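Local coordinates for sialidase B (Streptococcus pneumoniae serotype 4, PDB 4XJW), which cleaves terminal sialic acid residues from oligosaccharides, glycoproteins and glycolipids, acting on alpha-2,3, alpha-2,6 and alpha-2,8 linkages, at residues Tyr119-Tyr122 against Glu127-Ser130; Ser541-Ile546 against Ile598-His603; Ala422-Gln427 against Glu431-Phe436; Pro361-Ile366 against Val372-Lys377; Ser385-Phe388 against Leu393-Arg396. The protein carries 1 engineered substitution. One frame throughout, in Å; residues are numbered along the deposited sequence.

Contact 1. Residues Tyr119-Tyr122 against Glu127-Ser130; sequences YTMY and EVFS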
# COMPACT_ATOMS: atom_id res chain seq x y z
N TYR A 119 -1.25 8.56 25.37
CA TYR A 119 -2.59 8.51 24.82
C TYR A 119 -2.52 7.63 23.59
O TYR A 119 -1.71 7.86 22.69
CB TYR A 119 -3.06 9.91 24.41
CG TYR A 119 -3.05 10.95 25.52
CD1 TYR A 119 -4.08 11.00 26.45
CD2 TYR A 119 -2.04 11.89 25.59
CE1 TYR A 119 -4.09 11.97 27.46
CE2 TYR A 119 -2.05 12.88 26.58
CZ TYR A 119 -3.07 12.90 27.51
OH TYR A 119 -3.08 13.87 28.49
N THR A 120 -3.38 6.61 23.53
CA THR A 120 -3.35 5.68 22.42
C THR A 120 -4.74 5.48 21.85
O THR A 120 -5.69 5.23 22.59
CB THR A 120 -2.84 4.30 22.88
OG1 THR A 120 -1.55 4.44 23.50
CG2 THR A 120 -2.72 3.32 21.70
N MET A 121 -4.87 5.56 20.52
CA MET A 121 -6.15 5.37 19.85
C MET A 121 -6.14 4.14 18.95
O MET A 121 -5.21 3.97 18.15
CB MET A 121 -6.46 6.59 18.99
CG MET A 121 -7.74 6.45 18.17
SD MET A 121 -9.23 6.61 19.20
CE MET A 121 -9.20 8.38 19.45
N TYR A 122 -7.16 3.30 19.09
CA TYR A 122 -7.35 2.17 18.18
C TYR A 122 -8.68 2.34 17.48
O TYR A 122 -9.66 2.72 18.10
CB TYR A 122 -7.40 0.84 18.95
CG TYR A 122 -6.25 0.56 19.88
CD1 TYR A 122 -6.25 1.03 21.19
CD2 TYR A 122 -5.18 -0.23 19.48
CE1 TYR A 122 -5.21 0.75 22.06
CE2 TYR A 122 -4.14 -0.53 20.34
CZ TYR A 122 -4.16 -0.03 21.63
OH TYR A 122 -3.13 -0.31 22.49
N GLU A 127 -4.07 0.15 15.86
CA GLU A 127 -3.49 1.30 16.57
C GLU A 127 -3.15 2.39 15.58
O GLU A 127 -2.25 2.24 14.75
CB GLU A 127 -2.24 0.89 17.34
CG GLU A 127 -1.71 2.00 18.22
CD GLU A 127 -0.34 1.70 18.80
OE1 GLU A 127 -0.25 0.78 19.63
OE2 GLU A 127 0.63 2.38 18.40
N VAL A 128 -3.87 3.51 15.66
CA VAL A 128 -3.69 4.60 14.70
C VAL A 128 -2.80 5.73 15.22
O VAL A 128 -2.21 6.47 14.43
CB VAL A 128 -5.04 5.15 14.16
CG1 VAL A 128 -5.83 4.05 13.41
CG2 VAL A 128 -5.88 5.74 15.28
N PHE A 129 -2.73 5.88 16.54
CA PHE A 129 -1.67 6.70 17.14
C PHE A 129 -1.41 6.32 18.59
O PHE A 129 -2.26 5.75 19.27
CB PHE A 129 -1.90 8.23 16.98
CG PHE A 129 -3.16 8.76 17.63
CD1 PHE A 129 -3.23 8.98 19.01
CD2 PHE A 129 -4.26 9.09 16.85
CE1 PHE A 129 -4.39 9.50 19.60
CE2 PHE A 129 -5.42 9.61 17.42
CZ PHE A 129 -5.48 9.82 18.79
N SER A 130 -0.19 6.60 19.02
CA SER A 130 0.19 6.39 20.41
C SER A 130 1.19 7.48 20.75
O SER A 130 2.30 7.51 20.22
CB SER A 130 0.80 5.00 20.62
OG SER A 130 0.87 4.68 22.00
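Met121 faces both Val128 and Phe129 across an antiparallel beta hairpin, and this two-against-one arrangement is a classic beta bulge. The hairpin, strands 118-123 and 126-132, belongs to the N-terminal domain of the sialidase, whose family falls in the concanavalin clan. The backbone bonds define the irregularity: Met121 N donates to Phe129 O at 2.9 Å, yet Met121 O accepts from Val128 N, also at 2.9 Å, so one extra residue is fitted into the strand 127-130 and the register shifts by one before Tyr122 pairs with Glu127.

The apolar contacts gather on the buried side. With CG between the backbone N and the carbonyl carbon (chi1 62°), the Phe129 ring reaches under Met121, whose CB lies over one ring face, 3.5 Å from the centroid and 18° from the normal, a CH-pi contact. Met121 CG lies beside Val128 CG2 at 3.5 Å, the two side chains pointing the same way. Val76 of the strand 74-80 touches both Met121 and Phe129, which places this side of the hairpin against a second sheet.

Polar and mixed contacts occupy the other side. Tyr122 slants across the aliphatic part of Glu127, with CD2 3.8 Å from Glu127 CB, while the tyrosine hydroxyl bonds Asp179. On the same face, Thr120 OG1 and Ser130 OG share a hydrogen bond of 2.9 Å.

Contact 2. Residues Ser541-Ile546 against Ile598-His603; sequences SYIDGI and IDWKYH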
# COMPACT_ATOMS: atom_id res chain seq x y z
N SER A 541 -8.22 4.38 -26.97
CA SER A 541 -9.53 4.96 -26.71
C SER A 541 -9.64 5.28 -25.22
O SER A 541 -8.76 4.92 -24.44
CB SER A 541 -10.63 4.00 -27.12
OG SER A 541 -10.63 3.80 -28.51
N TYR A 542 -10.73 5.94 -24.84
CA TYR A 542 -10.95 6.32 -23.45
C TYR A 542 -12.32 5.91 -22.97
O TYR A 542 -13.28 5.84 -23.73
CB TYR A 542 -10.75 7.83 -23.26
CG TYR A 542 -9.38 8.30 -23.66
CD1 TYR A 542 -8.34 8.32 -22.74
CD2 TYR A 542 -9.12 8.70 -24.96
CE1 TYR A 542 -7.07 8.73 -23.11
CE2 TYR A 542 -7.86 9.12 -25.34
CZ TYR A 542 -6.84 9.13 -24.40
OH TYR A 542 -5.59 9.55 -24.77
N ILE A 543 -12.41 5.62 -21.67
CA ILE A 543 -13.67 5.34 -21.03
C ILE A 543 -14.28 6.67 -20.60
O ILE A 543 -13.67 7.41 -19.84
CB ILE A 543 -13.45 4.40 -19.81
CG1 ILE A 543 -12.86 3.08 -20.28
CG2 ILE A 543 -14.74 4.21 -19.01
CD1 ILE A 543 -12.44 2.16 -19.14
N ASP A 544 -15.46 6.99 -21.13
CA ASP A 544 -16.26 8.06 -20.58
C ASP A 544 -17.09 7.39 -19.49
O ASP A 544 -17.57 6.27 -19.67
CB ASP A 544 -17.18 8.67 -21.64
CG ASP A 544 -16.43 9.18 -22.87
OD1 ASP A 544 -15.30 9.69 -22.72
OD2 ASP A 544 -16.98 9.06 -23.98
N GLY A 545 -17.21 8.05 -18.34
CA GLY A 545 -18.05 7.53 -17.28
C GLY A 545 -17.33 7.21 -15.99
O GLY A 545 -17.97 6.96 -14.97
N ILE A 546 -16.00 7.19 -16.04
CA ILE A 546 -15.19 7.04 -14.84
C ILE A 546 -14.27 8.25 -14.77
O ILE A 546 -13.65 8.59 -15.77
CB ILE A 546 -14.34 5.76 -14.86
CG1 ILE A 546 -15.24 4.53 -14.96
CG2 ILE A 546 -13.47 5.66 -13.60
CD1 ILE A 546 -14.47 3.24 -15.05
N ILE A 598 -17.70 -2.41 -24.57
CA ILE A 598 -18.13 -2.69 -23.20
C ILE A 598 -19.08 -1.63 -22.68
O ILE A 598 -18.77 -0.43 -22.71
CB ILE A 598 -16.91 -2.78 -22.25
CG1 ILE A 598 -15.93 -3.86 -22.70
CG2 ILE A 598 -17.37 -3.03 -20.82
CD1 ILE A 598 -14.69 -3.98 -21.82
N ASP A 599 -20.25 -2.07 -22.20
CA ASP A 599 -21.20 -1.18 -21.55
C ASP A 599 -21.00 -1.22 -20.04
O ASP A 599 -21.31 -2.22 -19.39
CB ASP A 599 -22.64 -1.59 -21.89
CG ASP A 599 -23.67 -0.92 -21.00
OD1 ASP A 599 -23.48 0.27 -20.65
OD2 ASP A 599 -24.67 -1.58 -20.65
N TRP A 600 -20.47 -0.13 -19.49
CA TRP A 600 -20.25 -0.04 -18.04
C TRP A 600 -21.56 0.19 -17.31
O TRP A 600 -22.04 1.32 -17.16
CB TRP A 600 -19.20 1.02 -17.72
CG TRP A 600 -17.94 0.78 -18.50
CD1 TRP A 600 -17.54 1.42 -19.63
CD2 TRP A 600 -16.95 -0.22 -18.23
NE1 TRP A 600 -16.34 0.90 -20.07
CE2 TRP A 600 -15.96 -0.11 -19.23
CE3 TRP A 600 -16.80 -1.20 -17.24
CZ2 TRP A 600 -14.84 -0.93 -19.26
CZ3 TRP A 600 -15.69 -2.01 -17.28
CH2 TRP A 600 -14.72 -1.88 -18.28
N LYS A 601 -22.15 -0.91 -16.85
CA LYS A 601 -23.54 -0.93 -16.42
C LYS A 601 -23.76 -0.74 -14.91
O LYS A 601 -24.74 -0.13 -14.49
CB LYS A 601 -24.17 -2.25 -16.88
CG LYS A 601 -25.65 -2.40 -16.60
CD LYS A 601 -26.15 -3.70 -17.24
CE LYS A 601 -27.65 -3.89 -17.08
NZ LYS A 601 -28.09 -5.11 -17.82
N TYR A 602 -22.85 -1.27 -14.10
CA TYR A 602 -22.99 -1.21 -12.65
C TYR A 602 -21.78 -0.54 -11.99
O TYR A 602 -20.64 -0.79 -12.39
CB TYR A 602 -23.15 -2.63 -12.07
CG TYR A 602 -24.32 -3.41 -12.62
CD1 TYR A 602 -25.61 -3.17 -12.18
CD2 TYR A 602 -24.13 -4.41 -13.57
CE1 TYR A 602 -26.68 -3.88 -12.66
CE2 TYR A 602 -25.19 -5.14 -14.06
CZ TYR A 602 -26.47 -4.87 -13.60
OH TYR A 602 -27.54 -5.58 -14.08
N HIS A 603 -22.04 0.33 -11.02
CA HIS A 603 -20.98 0.96 -10.21
C HIS A 603 -21.23 0.63 -8.74
O HIS A 603 -22.30 0.96 -8.21
CB HIS A 603 -21.01 2.48 -10.38
CG HIS A 603 -20.59 2.96 -11.73
ND1 HIS A 603 -19.44 3.68 -11.94
CD2 HIS A 603 -21.18 2.83 -12.95
CE1 HIS A 603 -19.33 3.96 -13.23
NE2 HIS A 603 -20.37 3.46 -13.86
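Trp600 and Ile543 make the main contact here, with no hydrogen bond joining the two segments. Along the strand 598-603, Ile598 comes first and packs on the tryptophan: its CG2 lies over the centre of one indole face, 3.5 Å above the plane, although Ile598 itself does not reach the segment 541-546. Trp600 then points its side chain toward the segment 541-546. With CG anti to the carbonyl carbon (chi1 -54°), the indole is swung toward Ile543 and meets it at about a right angle. Two branches of the isoleucine do the touching: CG2 approaches Trp600 NE1 at 3.8 Å, while CD1 reaches Trp600 CZ2 at 3.9 Å.

The segments come from successive four-stranded antiparallel sheets, as expected of neighbouring blades in the beta-propeller of a sialidase, and the contact bridges them near their outer strands. Leu572, from the strand 569-575, touches both Ile543 and Trp600 and extends the apolar patch. Beyond Trp600, Lys601 and Tyr602 both face Val588 in a classic beta bulge, after which His603 points again toward the segment 541-546. Its ND1 is bonded to Gln585, and on the side facing the loop its CE1 lies 3.7 Å from Gly545 O and 4.5 Å from Ile546 CG1.

Contact 3. Residues Ala422-Gln427 against Glu431-Phe436; sequences AMTTSQ and ESWEQF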
# COMPACT_ATOMS: atom_id res chain seq x y z
N ALA A 422 13.51 -7.34 -12.49
CA ALA A 422 13.96 -8.69 -12.17
C ALA A 422 12.78 -9.62 -12.08
O ALA A 422 11.65 -9.16 -11.91
CB ALA A 422 14.73 -8.71 -10.89
N MET A 423 13.06 -10.92 -12.17
CA MET A 423 12.02 -11.94 -12.04
C MET A 423 12.45 -12.98 -11.03
O MET A 423 13.65 -13.26 -10.88
CB MET A 423 11.75 -12.58 -13.40
CG MET A 423 12.82 -13.49 -13.90
SD MET A 423 12.28 -14.46 -15.33
CE MET A 423 10.58 -14.69 -15.02
N THR A 424 11.49 -13.54 -10.30
CA THR A 424 11.73 -14.71 -9.49
C THR A 424 10.61 -15.69 -9.78
O THR A 424 9.57 -15.31 -10.34
CB THR A 424 11.82 -14.38 -7.97
OG1 THR A 424 12.09 -15.60 -7.25
CG2 THR A 424 10.52 -13.76 -7.45
N THR A 425 10.83 -16.95 -9.43
CA THR A 425 9.84 -17.99 -9.63
C THR A 425 9.64 -18.78 -8.35
O THR A 425 10.50 -18.79 -7.48
CB THR A 425 10.23 -18.98 -10.74
OG1 THR A 425 11.36 -19.76 -10.31
CG2 THR A 425 10.58 -18.26 -12.05
N SER A 426 8.49 -19.43 -8.25
CA SER A 426 8.23 -20.32 -7.14
C SER A 426 7.72 -21.63 -7.70
O SER A 426 6.86 -21.65 -8.58
CB SER A 426 7.18 -19.75 -6.19
OG SER A 426 6.83 -20.74 -5.23
N GLN A 427 8.26 -22.73 -7.18
CA GLN A 427 7.85 -24.06 -7.62
C GLN A 427 6.84 -24.65 -6.64
O GLN A 427 6.37 -25.78 -6.84
CB GLN A 427 9.07 -24.96 -7.74
CG GLN A 427 9.93 -24.66 -8.97
CD GLN A 427 11.41 -24.65 -8.66
OE1 GLN A 427 11.84 -25.04 -7.57
NE2 GLN A 427 12.22 -24.20 -9.62
N GLU A 431 5.26 -20.75 -1.46
CA GLU A 431 5.82 -21.14 -0.16
C GLU A 431 7.29 -20.77 -0.02
O GLU A 431 7.79 -20.59 1.10
CB GLU A 431 5.59 -22.64 0.10
CG GLU A 431 4.12 -23.00 0.25
CD GLU A 431 3.83 -24.45 -0.07
OE1 GLU A 431 4.74 -25.28 0.10
OE2 GLU A 431 2.69 -24.75 -0.50
N SER A 432 7.98 -20.65 -1.16
CA SER A 432 9.31 -20.06 -1.22
C SER A 432 9.57 -19.52 -2.63
O SER A 432 8.91 -19.94 -3.58
CB SER A 432 10.39 -21.07 -0.83
OG SER A 432 10.49 -22.10 -1.80
N TRP A 433 10.54 -18.61 -2.74
CA TRP A 433 10.89 -17.97 -4.00
C TRP A 433 12.38 -18.15 -4.29
O TRP A 433 13.20 -18.12 -3.37
CB TRP A 433 10.56 -16.47 -3.95
CG TRP A 433 9.10 -16.21 -3.79
CD1 TRP A 433 8.43 -15.99 -2.62
CD2 TRP A 433 8.11 -16.16 -4.83
NE1 TRP A 433 7.09 -15.78 -2.87
CE2 TRP A 433 6.87 -15.89 -4.22
CE3 TRP A 433 8.16 -16.29 -6.23
CZ2 TRP A 433 5.67 -15.78 -4.96
CZ3 TRP A 433 6.97 -16.18 -6.96
CH2 TRP A 433 5.75 -15.91 -6.32
N GLU A 434 12.70 -18.34 -5.57
CA GLU A 434 14.07 -18.45 -6.05
C GLU A 434 14.81 -17.13 -5.96
O GLU A 434 14.20 -16.06 -5.78
CB GLU A 434 14.08 -18.88 -7.51
CG GLU A 434 13.57 -20.31 -7.74
CD GLU A 434 14.38 -21.32 -6.95
OE1 GLU A 434 15.62 -21.22 -6.95
OE2 GLU A 434 13.76 -22.21 -6.32
N GLN A 435 16.13 -17.19 -6.11
CA GLN A 435 16.91 -15.96 -6.24
C GLN A 435 16.53 -15.25 -7.53
O GLN A 435 16.38 -15.88 -8.58
CB GLN A 435 18.41 -16.27 -6.20
CG GLN A 435 18.90 -16.81 -4.86
CD GLN A 435 18.64 -15.85 -3.71
OE1 GLN A 435 18.73 -14.63 -3.86
NE2 GLN A 435 18.30 -16.40 -2.55
N PHE A 436 16.38 -13.93 -7.46
CA PHE A 436 15.94 -13.18 -8.63
C PHE A 436 16.98 -13.13 -9.74
O PHE A 436 18.18 -13.24 -9.49
CB PHE A 436 15.43 -11.77 -8.24
CG PHE A 436 16.52 -10.78 -7.89
CD1 PHE A 436 17.26 -10.13 -8.88
CD2 PHE A 436 16.78 -10.47 -6.56
CE1 PHE A 436 18.25 -9.22 -8.56
CE2 PHE A 436 17.78 -9.56 -6.22
CZ PHE A 436 18.50 -8.94 -7.22
O HOH W 1 10.07 -22.60 -4.92
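Thr425 O accepts a nearly straight hydrogen bond from Glu434 N (2.9 Å, 172° at the hydrogen), the backbone link between segments 422-427 and 431-436, whose end-to-end directions differ by 147°. Beside it, the Thr424 side chain takes hold of the loop: OG1, anti to its backbone N (chi1 -179°), donates to Glu434 O at 2.6 Å, meeting that oxygen from above the carbonyl plane. Thr424 CG2 is turned to the indole of Trp433, 3.7 Å from CE3. The Glu434 chain, bent at chi2, lays CG 3.4 Å from Thr425 OG1.

Both segments belong to the second BNR repeat, the Asp-box motif of sialidases, here carried by Ser426, Asn428, Gly430 and Trp433, with Asn428 at the usual aspartate position and its OD1 accepting from Ser432 N. Ser426 CB lies over one face of the Trp433 six-membered ring, 3.8 Å from its centroid, a CH-pi contact, while Trp433 NE1 bonds Thr241. Ser426 OG sits 2.8 Å from Ser432 O and accepts from the backbone of Asn428 and Gly430. A water accepts from Gln427 N and also bonds Ser432 OG. At the other end, Ala422 CB meets Phe436 CD1 at 3.5 Å, and the phenylalanine ring meets Phe287 edge-to-face.

Contact 4. Residues Pro361-Ile366 against Val372-Lys377; sequences PTNYTI and VLEGGK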
# COMPACT_ATOMS: atom_id res chain seq x y z
N PRO A 361 39.88 -11.77 -17.91
CA PRO A 361 39.05 -11.99 -16.73
C PRO A 361 39.78 -11.63 -15.44
O PRO A 361 41.00 -11.73 -15.36
CB PRO A 361 38.79 -13.50 -16.76
CG PRO A 361 39.97 -14.07 -17.48
CD PRO A 361 40.35 -13.04 -18.51
N THR A 362 39.02 -11.21 -14.43
CA THR A 362 39.57 -10.89 -13.12
C THR A 362 39.46 -12.11 -12.22
O THR A 362 39.02 -13.17 -12.65
CB THR A 362 38.78 -9.76 -12.44
OG1 THR A 362 37.49 -10.24 -12.06
CG2 THR A 362 38.62 -8.58 -13.38
N ASN A 363 39.84 -11.95 -10.95
CA ASN A 363 39.69 -13.02 -9.97
C ASN A 363 38.34 -12.91 -9.25
O ASN A 363 38.08 -13.63 -8.29
CB ASN A 363 40.84 -13.00 -8.96
CG ASN A 363 40.99 -14.31 -8.20
OD1 ASN A 363 40.74 -15.39 -8.74
ND2 ASN A 363 41.40 -14.21 -6.94
N TYR A 364 37.50 -12.00 -9.72
CA TYR A 364 36.19 -11.80 -9.11
C TYR A 364 35.09 -12.46 -9.90
O TYR A 364 35.11 -12.47 -11.13
CB TYR A 364 35.87 -10.32 -9.00
CG TYR A 364 36.82 -9.54 -8.13
CD1 TYR A 364 36.70 -9.57 -6.75
CD2 TYR A 364 37.83 -8.78 -8.70
CE1 TYR A 364 37.57 -8.85 -5.95
CE2 TYR A 364 38.70 -8.06 -7.91
CZ TYR A 364 38.56 -8.10 -6.54
OH TYR A 364 39.43 -7.39 -5.76
N THR A 365 34.11 -13.02 -9.19
CA THR A 365 32.91 -13.54 -9.82
C THR A 365 31.66 -13.03 -9.10
O THR A 365 31.74 -12.54 -7.97
CB THR A 365 32.89 -15.08 -9.85
OG1 THR A 365 32.95 -15.59 -8.51
CG2 THR A 365 34.06 -15.63 -10.66
N ILE A 366 30.53 -13.12 -9.78
CA ILE A 366 29.23 -12.77 -9.21
C ILE A 366 28.40 -14.05 -9.13
O ILE A 366 28.29 -14.77 -10.12
CB ILE A 366 28.51 -11.74 -10.09
CG1 ILE A 366 29.40 -10.53 -10.36
CG2 ILE A 366 27.19 -11.32 -9.47
CD1 ILE A 366 29.80 -9.75 -9.11
N VAL A 372 29.27 -10.51 -4.62
CA VAL A 372 30.64 -10.49 -5.14
C VAL A 372 31.53 -11.51 -4.44
O VAL A 372 31.59 -11.56 -3.20
CB VAL A 372 31.28 -9.10 -4.96
CG1 VAL A 372 32.69 -9.09 -5.53
CG2 VAL A 372 30.42 -8.03 -5.62
N LEU A 373 32.22 -12.32 -5.23
CA LEU A 373 33.19 -13.27 -4.69
C LEU A 373 34.58 -12.91 -5.20
O LEU A 373 34.73 -12.47 -6.34
CB LEU A 373 32.84 -14.70 -5.11
CG LEU A 373 31.82 -15.48 -4.26
CD1 LEU A 373 30.45 -14.85 -4.28
CD2 LEU A 373 31.73 -16.91 -4.72
N GLU A 374 35.59 -13.08 -4.36
CA GLU A 374 36.98 -12.93 -4.80
C GLU A 374 37.71 -14.25 -4.61
O GLU A 374 37.84 -14.75 -3.49
CB GLU A 374 37.69 -11.81 -4.03
CG GLU A 374 39.15 -11.62 -4.46
CD GLU A 374 39.87 -10.57 -3.64
OE1 GLU A 374 39.32 -10.15 -2.60
OE2 GLU A 374 40.98 -10.16 -4.05
N GLY A 375 38.17 -14.83 -5.71
CA GLY A 375 38.80 -16.13 -5.66
C GLY A 375 37.87 -17.15 -5.03
O GLY A 375 38.29 -17.99 -4.23
N GLY A 376 36.59 -17.05 -5.37
CA GLY A 376 35.59 -18.00 -4.90
C GLY A 376 35.09 -17.77 -3.48
O GLY A 376 34.19 -18.47 -3.02
N LYS A 377 35.66 -16.79 -2.78
CA LYS A 377 35.24 -16.55 -1.40
C LYS A 377 34.43 -15.25 -1.24
O LYS A 377 34.72 -14.23 -1.87
CB LYS A 377 36.42 -16.63 -0.44
CG LYS A 377 37.09 -18.00 -0.46
CD LYS A 377 38.11 -18.19 0.66
CE LYS A 377 39.47 -18.58 0.10
NZ LYS A 377 40.45 -18.94 1.16
O HOH W 2 35.70 -15.72 -7.53
O HOH W 3 39.17 -7.27 -3.13
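The Tyr364 ring runs alongside Glu374, with ring and carboxylate planes 30° apart and both side chains pointing the same way. Leu373 O is near the ring plane at its edge, 3.5 Å from Tyr364 CD1, while the glutamate's methylenes approach obliquely, CG coming to 3.5 Å from Tyr364 CE1. In the plane at the hydroxyl end sits a water, 2.6 Å from Tyr364 OH, which also donates to Glu374 OE1. Glu374 has its CG anti to the backbone N (chi1 -180°) and is extended beyond it, which carries the carboxylate out level with the phenol. Phe413 meets the tyrosine ring edge to face.

Behind these side chains, Thr365 and Leu373 of a beta hairpin exchange two backbone bonds, and Gly375 N donates to Asn363 O at 2.8 Å. From Glu374 to Lys377 a type I' turn, with Gly375 and Gly376 at positive phi, passes the chain on to strand 377-387. On the side bearing Thr365, a second water bonds Thr365 OG1, accepts from Gly376 N at 2.7 Å and donates to Asn363 O.

Backbone bonds hold the strands, while the polar ends of Tyr364 and Glu374 meet through one water, Tyr364 OH and Glu374 OE2 standing 3.6 Å apart without a direct bond.

Contact 5. Residues Ser385-Phe388 against Leu393-Arg396; sequences SVDF and LRER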
# COMPACT_ATOMS: atom_id res chain seq x y z
N SER A 385 21.68 0.73 9.69
CA SER A 385 20.40 0.87 10.37
C SER A 385 20.03 2.35 10.33
O SER A 385 20.89 3.19 10.11
CB SER A 385 20.51 0.42 11.82
OG SER A 385 20.54 -1.00 11.93
N VAL A 386 18.75 2.67 10.54
CA VAL A 386 18.31 4.06 10.55
C VAL A 386 17.71 4.46 11.89
O VAL A 386 17.15 3.64 12.60
CB VAL A 386 17.33 4.36 9.40
CG1 VAL A 386 17.92 3.96 8.08
CG2 VAL A 386 15.99 3.68 9.63
N ASP A 387 17.81 5.74 12.23
CA ASP A 387 17.17 6.25 13.44
C ASP A 387 16.93 7.75 13.35
O ASP A 387 17.52 8.44 12.50
CB ASP A 387 18.02 5.94 14.68
CG ASP A 387 19.25 6.83 14.78
OD1 ASP A 387 19.14 7.94 15.33
OD2 ASP A 387 20.32 6.41 14.29
N PHE A 388 16.07 8.25 14.23
CA PHE A 388 15.78 9.68 14.31
C PHE A 388 16.16 10.19 15.70
O PHE A 388 15.65 11.22 16.14
CB PHE A 388 14.29 9.93 14.08
CG PHE A 388 13.86 9.79 12.65
CD1 PHE A 388 13.91 10.88 11.79
CD2 PHE A 388 13.40 8.58 12.16
CE1 PHE A 388 13.50 10.76 10.46
CE2 PHE A 388 12.99 8.45 10.85
CZ PHE A 388 13.05 9.54 9.99
N LEU A 393 16.89 12.18 10.32
CA LEU A 393 17.21 10.83 9.88
C LEU A 393 18.72 10.64 9.78
O LEU A 393 19.43 11.44 9.16
CB LEU A 393 16.55 10.53 8.53
CG LEU A 393 16.98 9.22 7.86
CD1 LEU A 393 16.52 8.04 8.69
CD2 LEU A 393 16.45 9.13 6.44
N ARG A 394 19.20 9.57 10.40
CA ARG A 394 20.60 9.19 10.32
C ARG A 394 20.67 7.75 9.84
O ARG A 394 19.92 6.90 10.31
CB ARG A 394 21.27 9.33 11.68
CG ARG A 394 22.71 8.83 11.73
CD ARG A 394 23.33 9.13 13.09
NE ARG A 394 22.40 8.84 14.18
CZ ARG A 394 22.58 9.23 15.44
NH1 ARG A 394 23.66 9.92 15.78
NH2 ARG A 394 21.67 8.93 16.36
N GLU A 395 21.56 7.50 8.88
CA GLU A 395 21.77 6.16 8.35
C GLU A 395 23.19 5.78 8.69
O GLU A 395 24.14 6.43 8.24
CB GLU A 395 21.54 6.17 6.84
CG GLU A 395 20.18 6.76 6.47
CD GLU A 395 19.89 6.78 4.99
OE1 GLU A 395 20.42 5.93 4.25
OE2 GLU A 395 19.10 7.66 4.56
N ARG A 396 23.36 4.74 9.50
CA ARG A 396 24.69 4.39 9.95
C ARG A 396 24.97 2.90 10.12
O ARG A 396 24.07 2.10 10.40
CB ARG A 396 25.01 5.10 11.26
CG ARG A 396 24.02 4.81 12.34
CD ARG A 396 24.46 5.41 13.66
NE ARG A 396 23.58 4.98 14.75
CZ ARG A 396 23.48 5.60 15.91
NH1 ARG A 396 24.19 6.69 16.16
NH2 ARG A 396 22.65 5.14 16.84
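Asp387 and Arg394 form the tightest side-chain pairing of this hairpin. The guanidinium grips the carboxylate side-on with two nitrogens: Arg394 NH2 donates to Asp387 OD1 at 2.9 Å, and Arg394 NE reaches the syn lone pair of Asp387 OD2 at 3.2 Å. Carboxylate and guanidinium planes stand 50° apart. A bend at chi3 (43°) turns the arginine head toward the carboxylate of Asp387. Asp387 OD1 also accepts from Asp389 N, which helps fix it. Backbone bonds pair Ser385 with Arg396 and Asp387 with Arg394, two each.

By contrast, the exposed Arg396 is held more loosely. Asp387 OD2 lies over one face of its guanidinium, 3.6 Å from Arg396 NE, with no N-H directed at it, so this salt bridge rests on charge alone. Arg396 NH1 sits 3.1 Å above the centre of the Arg394 guanidinium, one head covering the other, and their shared carboxylate probably offsets the like charges.

At the turn end, Leu393 CD1 lies over a face of the Phe388 ring and comes 3.8 Å from Val386 CB. Phe388 continues edge-to-face onto Trp270, and Glu395 bonds Tyr263 and Ser282. Part of a larger antiparallel sheet, strands 377-387 and 394-398 thus meet loops around residues 263-283.

Along the chain the contacts run 1, 4, 5, 3, 2, each closing before the next opens. Contact 1 lies in the N-terminal domain, about 37 Å centre to centre from contact 3, on the opposite side of the chain's centre. Contacts 4 and 5 share one antiparallel sheet, in which strands 372-374 and 377-387 are neighbours, although their centres are about 32 Å apart. Contact 3 comes within about 9 Å of contact 4, nearest atoms. Contacts 2 and 3 both fall in the BNR repeat-like region. Contacts 1, 3, 4 and 5 each join stretches close in sequence, on three different sheets, while contact 2 joins distant segments, linking two neighbouring sheets of the propeller that probably carries the active site.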